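PDB 7B04: nitrite oxidoreductase subunit A from Kuenenia stuttgartiensis, which belongs to the molybdopterin oxidoreductases and, in this model, holds a molybdenum atom, two MD1 pterin guanylate ligands and an iron/sulfur cluster. Local coordinates for residues 483-488 with 843-848; 489-494 with 862-867. One frame throughout, in Å; residues are numbered along the deposited sequence.

Contact 1. Residues 483-488 with 843-848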
loop_
_atom_site.group_PDB
_atom_site.type_symbol
_atom_site.label_atom_id
_atom_site.label_comp_id
_atom_site.label_asym_id
_atom_site.label_seq_id
_atom_site.Cartn_x
_atom_site.Cartn_y
_atom_site.Cartn_z
ATOM N N GLU B 483 21.145 16.677 38.815
ATOM C CA GLU B 483 21.270 18.084 39.181
ATOM C C GLU B 483 21.569 18.940 37.957
ATOM O O GLU B 483 20.965 20.002 37.776
ATOM C CB GLU B 483 22.344 18.273 40.252
ATOM C CG GLU B 483 21.870 17.954 41.667
ATOM C CD GLU B 483 20.858 18.956 42.195
ATOM O OE1 GLU B 483 20.932 20.143 41.815
ATOM O OE2 GLU B 483 19.983 18.551 42.991
ATOM N N MET B 484 22.527 18.481 37.161
ATOM C CA MET B 484 22.879 19.204 35.925
ATOM C C MET B 484 21.635 19.189 35.040
ATOM O O MET B 484 21.326 20.212 34.440
ATOM C CB MET B 484 24.060 18.552 35.210
ATOM C CG MET B 484 25.365 18.674 35.959
ATOM S SD MET B 484 26.831 18.559 34.926
ATOM C CE MET B 484 27.403 20.248 34.939
ATOM N N TYR B 485 20.896 18.086 35.002
ATOM C CA TYR B 485 19.670 18.110 34.167
ATOM C C TYR B 485 18.661 19.117 34.727
ATOM O O TYR B 485 17.996 19.791 33.946
ATOM C CB TYR B 485 19.137 16.709 33.877
ATOM C CG TYR B 485 19.486 16.210 32.501
ATOM C CD1 TYR B 485 18.761 16.583 31.388
ATOM C CD2 TYR B 485 20.572 15.391 32.308
ATOM C CE1 TYR B 485 19.090 16.138 30.124
ATOM C CE2 TYR B 485 20.919 14.944 31.050
ATOM C CZ TYR B 485 20.180 15.317 29.953
ATOM O OH TYR B 485 20.556 14.857 28.732
ATOM N N LYS B 486 18.571 19.218 36.051
ATOM C CA LYS B 486 17.645 20.144 36.746
ATOM C C LYS B 486 17.960 21.571 36.304
ATOM O O LYS B 486 17.040 22.348 36.174
ATOM C CB LYS B 486 17.917 20.037 38.245
ATOM C CG LYS B 486 16.845 19.360 39.078
ATOM C CD LYS B 486 17.326 19.098 40.476
ATOM C CE LYS B 486 16.536 18.039 41.206
ATOM N NZ LYS B 486 17.433 17.069 41.867
ATOM N N ILE B 487 19.232 21.908 36.151
ATOM C CA ILE B 487 19.600 23.224 35.659
ATOM C C ILE B 487 19.468 23.288 34.147
ATOM O O ILE B 487 19.230 24.365 33.589
ATOM C CB ILE B 487 21.004 23.609 36.164
ATOM C CG1 ILE B 487 21.202 23.020 37.561
ATOM C CG2 ILE B 487 21.114 25.113 36.263
ATOM C CD1 ILE B 487 22.467 23.444 38.270
ATOM N N HIS B 488 19.641 22.165 33.450
ATOM C CA HIS B 488 19.465 22.194 31.998
ATOM C C HIS B 488 18.004 22.433 31.633
ATOM O O HIS B 488 17.706 23.137 30.664
ATOM C CB HIS B 488 19.944 20.891 31.352
ATOM C CG HIS B 488 19.887 20.905 29.852
ATOM N ND1 HIS B 488 20.331 21.973 29.100
ATOM C CD2 HIS B 488 19.408 19.996 28.970
ATOM C CE1 HIS B 488 20.149 21.708 27.819
ATOM N NE2 HIS B 488 19.589 20.516 27.714
ATOM N N ASN B 843 26.562 17.718 24.322
ATOM C CA ASN B 843 26.808 16.823 25.450
ATOM C C ASN B 843 25.523 16.550 26.222
ATOM O O ASN B 843 25.271 15.414 26.643
ATOM C CB ASN B 843 27.881 17.409 26.369
ATOM C CG ASN B 843 27.569 18.826 26.810
ATOM O OD1 ASN B 843 26.510 19.370 26.498
ATOM N ND2 ASN B 843 28.495 19.432 27.545
ATOM N N PHE B 844 24.701 17.574 26.413
ATOM C CA PHE B 844 23.372 17.416 26.978
ATOM C C PHE B 844 22.365 17.119 25.874
ATOM O O PHE B 844 22.577 17.441 24.702
ATOM C CB PHE B 844 22.943 18.678 27.727
ATOM C CG PHE B 844 23.600 18.849 29.063
ATOM C CD1 PHE B 844 23.109 18.192 30.177
ATOM C CD2 PHE B 844 24.700 19.676 29.207
ATOM C CE1 PHE B 844 23.706 18.350 31.410
ATOM C CE2 PHE B 844 25.302 19.839 30.438
ATOM C CZ PHE B 844 24.804 19.176 31.540
ATOM N N ILE B 845 21.253 16.499 26.263
ATOM C CA ILE B 845 20.131 16.313 25.347
ATOM C C ILE B 845 19.433 17.666 25.238
ATOM O O ILE B 845 18.656 18.055 26.112
ATOM C CB ILE B 845 19.180 15.210 25.815
ATOM C CG1 ILE B 845 19.906 13.863 25.827
ATOM C CG2 ILE B 845 17.958 15.141 24.913
ATOM C CD1 ILE B 845 19.139 12.757 26.513
ATOM N N VAL B 846 19.723 18.391 24.163
ATOM C CA VAL B 846 19.234 19.747 23.963
ATOM C C VAL B 846 18.419 19.785 22.678
ATOM O O VAL B 846 18.613 18.965 21.774
ATOM C CB VAL B 846 20.405 20.757 23.917
ATOM C CG1 VAL B 846 21.244 20.554 22.661
ATOM C CG2 VAL B 846 19.904 22.195 24.022
ATOM N N HIS B 847 17.495 20.738 22.601
ATOM C CA HIS B 847 16.749 20.979 21.375
ATOM C C HIS B 847 17.544 21.909 20.471
ATOM O O HIS B 847 18.068 22.932 20.924
ATOM C CB HIS B 847 15.377 21.584 21.666
ATOM C CG HIS B 847 14.622 21.967 20.433
ATOM N ND1 HIS B 847 14.749 23.202 19.835
ATOM C CD2 HIS B 847 13.747 21.269 19.672
ATOM C CE1 HIS B 847 13.977 23.253 18.766
ATOM N NE2 HIS B 847 13.357 22.093 18.644
ATOM N N ARG B 848 17.633 21.550 19.195
ATOM C CA ARG B 848 18.323 22.363 18.206
ATOM C C ARG B 848 17.465 22.468 16.957
ATOM O O ARG B 848 16.813 21.499 16.558
ATOM C CB ARG B 848 19.694 21.771 17.849
ATOM C CG ARG B 848 20.683 21.747 19.001
ATOM C CD ARG B 848 22.045 21.252 18.545
ATOM N NE ARG B 848 22.685 22.189 17.627
ATOM C CZ ARG B 848 23.867 21.987 17.056
ATOM N NH1 ARG B 848 24.372 22.898 16.235
ATOM N NH2 ARG B 848 24.545 20.875 17.302
#
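His488 NE2 donates to the backbone carbonyl of Ile845, with 3.1 Å between His488 NE2 and Ile845 O. The oxygen lies in the imidazole plane, at the ring edge, whereas the nitrogen stands above the carbonyl plane, and the N-H...O angle of 139° leaves the bond bent. CG of His488 is anti to its backbone N and beside the carbonyl carbon (chi1 -175°). Phe844 CB covers one imidazole face in a CH-pi contact, 4.0 Å from the centroid of the His488 ring, while Val846 CG2 meets CE1 at the edge. The same edge thus meets both a carbonyl oxygen and a methyl group. The Phe844 ring turns its own edge to the face of Tyr485, a T-shaped pair with planes at 76°, and Met484 lays its CB against the Phe844 rim, 3.8 Å from Met484 CB to Phe844 CZ, with SD beside that edge in a Met-aromatic contact. Ile845 N also donates to Tyr485 OH, although the hydroxyl is less surely placed. This buried aromatic cluster joins the last turns of helix 481-488 to the loop entering strand 847-848, where helices 535-541 and 355-368 pack on Ile845.

Contact 2. Residues 489-494 with 862-867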
loop_
_atom_site.group_PDB
_atom_site.type_symbol
_atom_site.label_atom_id
_atom_site.label_comp_id
_atom_site.label_asym_id
_atom_site.label_seq_id
_atom_site.Cartn_x
_atom_site.Cartn_y
_atom_site.Cartn_z
ATOM N N LEU B 489 17.078 21.865 32.405
ATOM C CA LEU B 489 15.662 21.884 32.062
ATOM C C LEU B 489 14.963 23.194 32.408
ATOM O O LEU B 489 13.740 23.285 32.216
ATOM C CB LEU B 489 14.962 20.728 32.778
ATOM C CG LEU B 489 15.295 19.316 32.298
ATOM C CD1 LEU B 489 14.821 18.264 33.297
ATOM C CD2 LEU B 489 14.674 19.074 30.936
ATOM N N ARG B 490 15.691 24.207 32.883
ATOM C CA ARG B 490 15.072 25.499 33.173
ATOM C C ARG B 490 14.637 26.233 31.909
ATOM O O ARG B 490 13.788 27.130 31.982
ATOM C CB ARG B 490 16.032 26.377 33.977
ATOM N N ASP B 491 15.241 25.912 30.766
ATOM C CA ASP B 491 14.861 26.493 29.486
ATOM C C ASP B 491 13.695 25.773 28.835
ATOM O O ASP B 491 13.251 26.177 27.755
ATOM C CB ASP B 491 16.045 26.519 28.529
ATOM C CG ASP B 491 17.202 27.318 29.082
ATOM O OD1 ASP B 491 17.126 27.753 30.252
ATOM O OD2 ASP B 491 18.172 27.538 28.343
ATOM N N TYR B 492 13.219 24.700 29.442
ATOM C CA TYR B 492 12.151 23.890 28.889
ATOM C C TYR B 492 10.931 23.917 29.798
ATOM O O TYR B 492 10.269 22.895 30.035
ATOM C CB TYR B 492 12.667 22.486 28.621
ATOM C CG TYR B 492 13.703 22.570 27.527
ATOM C CD1 TYR B 492 13.322 22.528 26.195
ATOM C CD2 TYR B 492 15.040 22.810 27.818
ATOM C CE1 TYR B 492 14.249 22.650 25.191
ATOM C CE2 TYR B 492 15.974 22.938 26.815
ATOM C CZ TYR B 492 15.573 22.856 25.500
ATOM O OH TYR B 492 16.491 22.978 24.479
ATOM N N ASP B 493 10.634 25.113 30.312
ATOM C CA ASP B 493 9.404 25.329 31.057
ATOM C C ASP B 493 8.202 25.063 30.163
ATOM O O ASP B 493 8.267 25.191 28.935
ATOM C CB ASP B 493 9.355 26.765 31.610
ATOM C CG ASP B 493 9.312 27.821 30.519
ATOM O OD1 ASP B 493 10.226 27.817 29.674
ATOM O OD2 ASP B 493 8.392 28.669 30.523
ATOM N N ILE B 494 7.093 24.698 30.808
ATOM C CA ILE B 494 5.913 24.222 30.092
ATOM C C ILE B 494 5.437 25.257 29.086
ATOM O O ILE B 494 4.927 24.909 28.014
ATOM C CB ILE B 494 4.792 23.847 31.088
ATOM C CG1 ILE B 494 5.300 22.836 32.122
ATOM C CG2 ILE B 494 3.596 23.280 30.355
ATOM C CD1 ILE B 494 4.355 22.620 33.297
ATOM N N VAL B 862 19.170 25.953 21.347
ATOM C CA VAL B 862 18.234 26.671 22.204
ATOM C C VAL B 862 18.501 26.222 23.637
ATOM O O VAL B 862 17.993 25.191 24.085
ATOM C CB VAL B 862 16.782 26.430 21.784
ATOM C CG1 VAL B 862 15.826 27.016 22.809
ATOM C CG2 VAL B 862 16.525 27.036 20.412
ATOM N N SER B 863 19.303 27.003 24.357
ATOM C CA SER B 863 19.604 26.744 25.759
ATOM C C SER B 863 20.377 27.926 26.325
ATOM O O SER B 863 21.007 28.690 25.587
ATOM C CB SER B 863 20.409 25.451 25.942
ATOM O OG SER B 863 20.692 25.216 27.310
ATOM N N THR B 864 20.302 28.075 27.649
ATOM C CA THR B 864 21.135 29.018 28.387
ATOM C C THR B 864 22.048 28.308 29.375
ATOM O O THR B 864 22.693 28.971 30.197
ATOM C CB THR B 864 20.279 30.049 29.132
ATOM O OG1 THR B 864 19.441 29.383 30.084
ATOM C CG2 THR B 864 19.418 30.826 28.163
ATOM N N ASN B 865 22.100 26.983 29.327
ATOM C CA ASN B 865 22.916 26.199 30.240
ATOM C C ASN B 865 24.374 26.630 30.143
ATOM O O ASN B 865 24.965 26.548 29.055
ATOM C CB ASN B 865 22.776 24.714 29.908
ATOM C CG ASN B 865 23.369 23.813 30.976
ATOM O OD1 ASN B 865 23.898 24.283 31.982
ATOM N ND2 ASN B 865 23.282 22.505 30.757
ATOM N N PRO B 866 24.990 27.095 31.236
ATOM C CA PRO B 866 26.423 27.425 31.185
ATOM C C PRO B 866 27.310 26.204 31.038
ATOM O O PRO B 866 28.524 26.359 30.855
ATOM C CB PRO B 866 26.667 28.131 32.524
ATOM C CG PRO B 866 25.612 27.584 33.429
ATOM C CD PRO B 866 24.405 27.359 32.561
ATOM N N TYR B 867 26.742 25.005 31.114
ATOM C CA TYR B 867 27.483 23.763 30.968
ATOM C C TYR B 867 27.459 23.233 29.542
ATOM O O TYR B 867 28.039 22.177 29.276
ATOM C CB TYR B 867 26.923 22.730 31.947
ATOM C CG TYR B 867 26.880 23.288 33.350
ATOM C CD1 TYR B 867 27.947 24.025 33.848
ATOM C CD2 TYR B 867 25.763 23.126 34.156
ATOM C CE1 TYR B 867 27.918 24.558 35.119
ATOM C CE2 TYR B 867 25.720 23.662 35.428
ATOM C CZ TYR B 867 26.804 24.377 35.905
ATOM O OH TYR B 867 26.778 24.909 37.174
#
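Asp491 sets its carboxylate against the backbone and hydroxyl of Thr864, the two side chains meeting at a slant. CG is anti to the carbonyl carbon of Asp491 (chi1 -59°), on the side of its backbone N; the residue belongs to the short 3-10 segment that follows helix 481-488, and Thr864 to the loop after strand 860-862. Thr864 N donates to OD2, although the modelled 2.3 Å between Thr864 N and Asp491 OD2 is too short to be taken literally at this resolution. Thr864 OG1 sits equally near both carboxylate oxygens, 2.8 Å from Asp491 OD1 and 2.8 Å from Asp491 OD2, and the model does not settle which of them receives its proton. Main chain and side chain of a single residue thus converge on one acidic group.

The loop that offers these donors has its own internal bonds. Ser863 OG accepts from Asn865 N at 3.0 Å, with an N-H...O angle of 168°, which makes an ST turn; Asn865 OD1 accepts from Tyr867 N at 3.1 Å in an Asx turn that follows directly. Tyr492 adds a second polar link, a weak hydrogen bond of 2.7 Å from Tyr492 OH to Val862 O. The stronger partner of that hydroxyl is His847 N, so the phenol oxygen lies between two neighbouring backbones. Ala357 and Leu360 of helix 355-368 touch the Tyr492 side chain.

Polar groups carry most of this contact: a carboxylate facing an amide and a hydroxyl would be consistent with a charged acid, though the amide distance is doubtful.

How the contacts relate
The centres of contacts 1 and 2 lie about 7 Å apart, on the same side of the chain's centre. Along the chain their segments alternate: helix 481-488 runs straight into 489-494, and more than 340 residues later 843-848 precedes 862-867. Contact 2 therefore continues contact 1. Strands 847-848 and 860-862 are antiparallel neighbours in one small mixed sheet, and a probable hydrogen bond from Val862 N to His847 O ties the two later segments together. Asn865 also packs on Phe844, and Tyr867 on Met484. Together the contacts join helix 481-488 and the turn after it to the loops flanking two strands of that sheet.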